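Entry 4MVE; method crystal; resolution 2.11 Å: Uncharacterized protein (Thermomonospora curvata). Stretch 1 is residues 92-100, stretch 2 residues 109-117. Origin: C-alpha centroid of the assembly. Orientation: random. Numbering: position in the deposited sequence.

Stretch 1 92-100: KLGLARLRE
Stretch 2 109-117: AAMIYDKQP

Antiparallel strands alternate narrow and wide pairs, and residues 96-100 and 109-113 of this Thermomonospora protein illustrate the rule. Their axes approach to 4.6 Å with N-to-C directions 142° apart. Arg 97 faces Ile 112 and Arg 99 faces Ala 110 as hydrogen-bonded pairs (CA-CA 5.5 Å each): N of Arg 97 to O of Ile 112 is 3.1 Å, the return bond from Ile 112 N to Arg 97 O 2.8 Å, and Arg 99 with Ala 110 repeats these lengths. Between them Leu 98 meets selenomethionine Met 111 (CA-CA 4.6 Å); Ala 96 CA lies 4.3 Å from Tyr 113 CA. Beyond the ladder, Asp 114 N donates to Leu 95 O (2.9 Å), and one water joins the carbonyls of Leu 93 and Leu 95 to Lys 115 N. Gly 94, at phi/psi 95/175, has room for no CB, which would strike Lys 115 CG.

On the face of Ala 96, Leu 98 (chi1 m, chi2 t), Met 111 and Tyr 113, these four residues are buried, with Ala 96 CB 3.9 Å from Met 111 CG and Leu 98 CD2 4.3 Å from Met 111 CB; Glu 100, on the same face, is exposed. On the other, Arg 97 (chi1 p, chi2 -149°, chi3 t) lays its guanidinium over Ile 112 (m, t), and NH1 forms a salt bridge with Asp 114 OD1 (2.9 Å). Gln 116 (m, m) closes the loop end, NE2 donating to Leu 93 O at 3.0 Å.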

# COMPACT_ATOMS: atom_id res chain seq x y z
N LYS A 92 -15.25 -6.62 6.23
CA LYS A 92 -16.40 -5.76 6.49
C LYS A 92 -16.38 -4.47 5.63
O LYS A 92 -17.45 -3.90 5.40
CB LYS A 92 -16.50 -5.44 8.01
CG LYS A 92 -17.45 -4.31 8.41
CD LYS A 92 -18.91 -4.75 8.46
CE LYS A 92 -19.86 -3.66 8.06
NZ LYS A 92 -21.26 -4.03 8.41
N LEU A 93 -15.22 -4.06 5.12
CA LEU A 93 -15.15 -2.87 4.25
C LEU A 93 -15.26 -3.28 2.77
O LEU A 93 -15.16 -2.43 1.87
CB LEU A 93 -13.84 -2.08 4.48
CG LEU A 93 -13.82 -1.19 5.72
CD1 LEU A 93 -13.32 -1.96 6.91
CD2 LEU A 93 -12.87 -0.04 5.54
N GLY A 94 -15.40 -4.58 2.53
CA GLY A 94 -15.50 -5.13 1.19
C GLY A 94 -14.13 -5.58 0.70
O GLY A 94 -13.10 -5.36 1.37
N LEU A 95 -14.11 -6.20 -0.48
CA LEU A 95 -12.88 -6.71 -1.05
C LEU A 95 -12.33 -5.70 -2.07
O LEU A 95 -12.60 -4.50 -1.94
CB LEU A 95 -13.07 -8.14 -1.62
CG LEU A 95 -13.31 -9.22 -0.52
CD1 LEU A 95 -13.75 -10.52 -1.11
CD2 LEU A 95 -12.05 -9.45 0.32
N ALA A 96 -11.45 -6.16 -2.99
CA ALA A 96 -10.82 -5.24 -3.91
C ALA A 96 -10.34 -5.96 -5.17
O ALA A 96 -10.54 -7.16 -5.33
CB ALA A 96 -9.65 -4.53 -3.22
N ARG A 97 -9.78 -5.19 -6.10
CA ARG A 97 -9.27 -5.71 -7.36
C ARG A 97 -8.17 -4.78 -7.87
O ARG A 97 -7.94 -3.70 -7.30
CB ARG A 97 -10.40 -5.92 -8.39
CG ARG A 97 -11.05 -4.66 -8.85
CD ARG A 97 -12.53 -4.84 -9.21
NE ARG A 97 -13.10 -3.54 -9.58
CZ ARG A 97 -13.29 -2.52 -8.73
NH1 ARG A 97 -13.02 -2.66 -7.43
NH2 ARG A 97 -13.78 -1.37 -9.17
N LEU A 98 -7.45 -5.23 -8.89
CA LEU A 98 -6.33 -4.47 -9.48
C LEU A 98 -6.64 -4.02 -10.88
O LEU A 98 -7.19 -4.79 -11.69
CB LEU A 98 -5.07 -5.34 -9.54
CG LEU A 98 -4.37 -5.67 -8.20
CD1 LEU A 98 -3.47 -6.89 -8.36
CD2 LEU A 98 -3.54 -4.48 -7.70
N ARG A 99 -6.29 -2.77 -11.16
CA ARG A 99 -6.42 -2.17 -12.50
C ARG A 99 -5.21 -1.27 -12.75
O ARG A 99 -4.46 -0.98 -11.79
CB ARG A 99 -7.72 -1.36 -12.64
CG ARG A 99 -9.03 -2.17 -12.48
CD ARG A 99 -9.17 -3.19 -13.64
NE ARG A 99 -10.47 -3.85 -13.69
CZ ARG A 99 -10.76 -5.02 -13.11
NH1 ARG A 99 -9.87 -5.62 -12.33
NH2 ARG A 99 -11.96 -5.55 -13.26
N GLU A 100 -4.99 -0.85 -14.00
CA GLU A 100 -3.94 0.11 -14.30
C GLU A 100 -4.59 1.47 -14.31
O GLU A 100 -5.53 1.68 -15.07
CB GLU A 100 -3.25 -0.19 -15.63
CG GLU A 100 -2.43 -1.47 -15.59
CD GLU A 100 -1.80 -1.77 -16.94
OE1 GLU A 100 -2.53 -2.22 -17.85
OE2 GLU A 100 -0.57 -1.53 -17.08
N ALA A 109 -0.00 -0.20 -11.71
CA ALA A 109 -0.96 -1.04 -11.02
C ALA A 109 -1.49 -0.29 -9.80
O ALA A 109 -0.75 0.39 -9.07
CB ALA A 109 -0.32 -2.36 -10.60
N ALA A 110 -2.79 -0.39 -9.61
CA ALA A 110 -3.47 0.25 -8.51
C ALA A 110 -4.48 -0.69 -7.90
O ALA A 110 -5.14 -1.40 -8.64
CB ALA A 110 -4.15 1.52 -9.00
N MSE A 111 -4.60 -0.74 -6.55
CA MSE A 111 -5.68 -1.53 -5.96
C MSE A 111 -6.93 -0.66 -5.82
O MSE A 111 -6.84 0.44 -5.31
CB MSE A 111 -5.27 -2.10 -4.61
CG MSE A 111 -6.14 -3.25 -4.17
SE MSE A 111 -5.91 -3.49 -2.23
CE MSE A 111 -6.76 -1.88 -1.61
N ILE A 112 -8.08 -1.13 -6.29
CA ILE A 112 -9.33 -0.35 -6.15
C ILE A 112 -10.26 -1.08 -5.18
O ILE A 112 -10.56 -2.23 -5.44
CB ILE A 112 -10.00 -0.16 -7.54
CG1 ILE A 112 -9.02 0.49 -8.56
CG2 ILE A 112 -11.37 0.61 -7.42
CD1 ILE A 112 -9.55 0.80 -9.94
N TYR A 113 -10.75 -0.44 -4.12
CA TYR A 113 -11.72 -1.12 -3.23
C TYR A 113 -13.01 -1.32 -3.99
O TYR A 113 -13.41 -0.44 -4.79
CB TYR A 113 -11.99 -0.32 -1.95
CG TYR A 113 -10.92 -0.47 -0.89
CD1 TYR A 113 -9.69 0.18 -1.01
CD2 TYR A 113 -11.14 -1.23 0.26
CE1 TYR A 113 -8.71 0.08 -0.00
CE2 TYR A 113 -10.17 -1.34 1.26
CZ TYR A 113 -8.95 -0.70 1.12
OH TYR A 113 -8.03 -0.81 2.15
N ASP A 114 -13.66 -2.45 -3.75
CA ASP A 114 -14.95 -2.74 -4.38
C ASP A 114 -16.04 -1.85 -3.85
O ASP A 114 -16.97 -1.52 -4.59
CB ASP A 114 -15.37 -4.21 -4.12
CG ASP A 114 -14.48 -5.22 -4.80
OD1 ASP A 114 -13.60 -4.80 -5.61
OD2 ASP A 114 -14.68 -6.43 -4.57
N LYS A 115 -16.00 -1.54 -2.52
CA LYS A 115 -17.14 -0.89 -1.88
C LYS A 115 -16.78 0.42 -1.20
O LYS A 115 -17.59 0.94 -0.44
CB LYS A 115 -17.76 -1.86 -0.85
CG LYS A 115 -18.30 -3.15 -1.45
CD LYS A 115 -19.81 -3.14 -1.53
CE LYS A 115 -20.35 -3.59 -2.86
NZ LYS A 115 -21.79 -3.23 -3.01
N GLN A 116 -15.60 0.96 -1.48
CA GLN A 116 -15.08 2.19 -0.86
C GLN A 116 -14.41 3.04 -1.91
O GLN A 116 -13.74 2.47 -2.77
CB GLN A 116 -14.05 1.86 0.26
CG GLN A 116 -14.51 0.81 1.29
CD GLN A 116 -15.74 1.21 2.06
OE1 GLN A 116 -16.07 2.39 2.20
NE2 GLN A 116 -16.48 0.23 2.53
N PRO A 117 -14.54 4.39 -1.87
CA PRO A 117 -13.94 5.21 -2.94
C PRO A 117 -12.45 5.41 -2.65
O PRO A 117 -12.02 6.52 -2.38
CB PRO A 117 -14.75 6.52 -2.87
CG PRO A 117 -15.15 6.62 -1.41
CD PRO A 117 -15.36 5.21 -0.94
O HOH W 1 -14.25 -2.61 -0.69
O HOH W 2 -16.56 -6.70 -1.70
O HOH W 3 -14.90 0.59 -7.42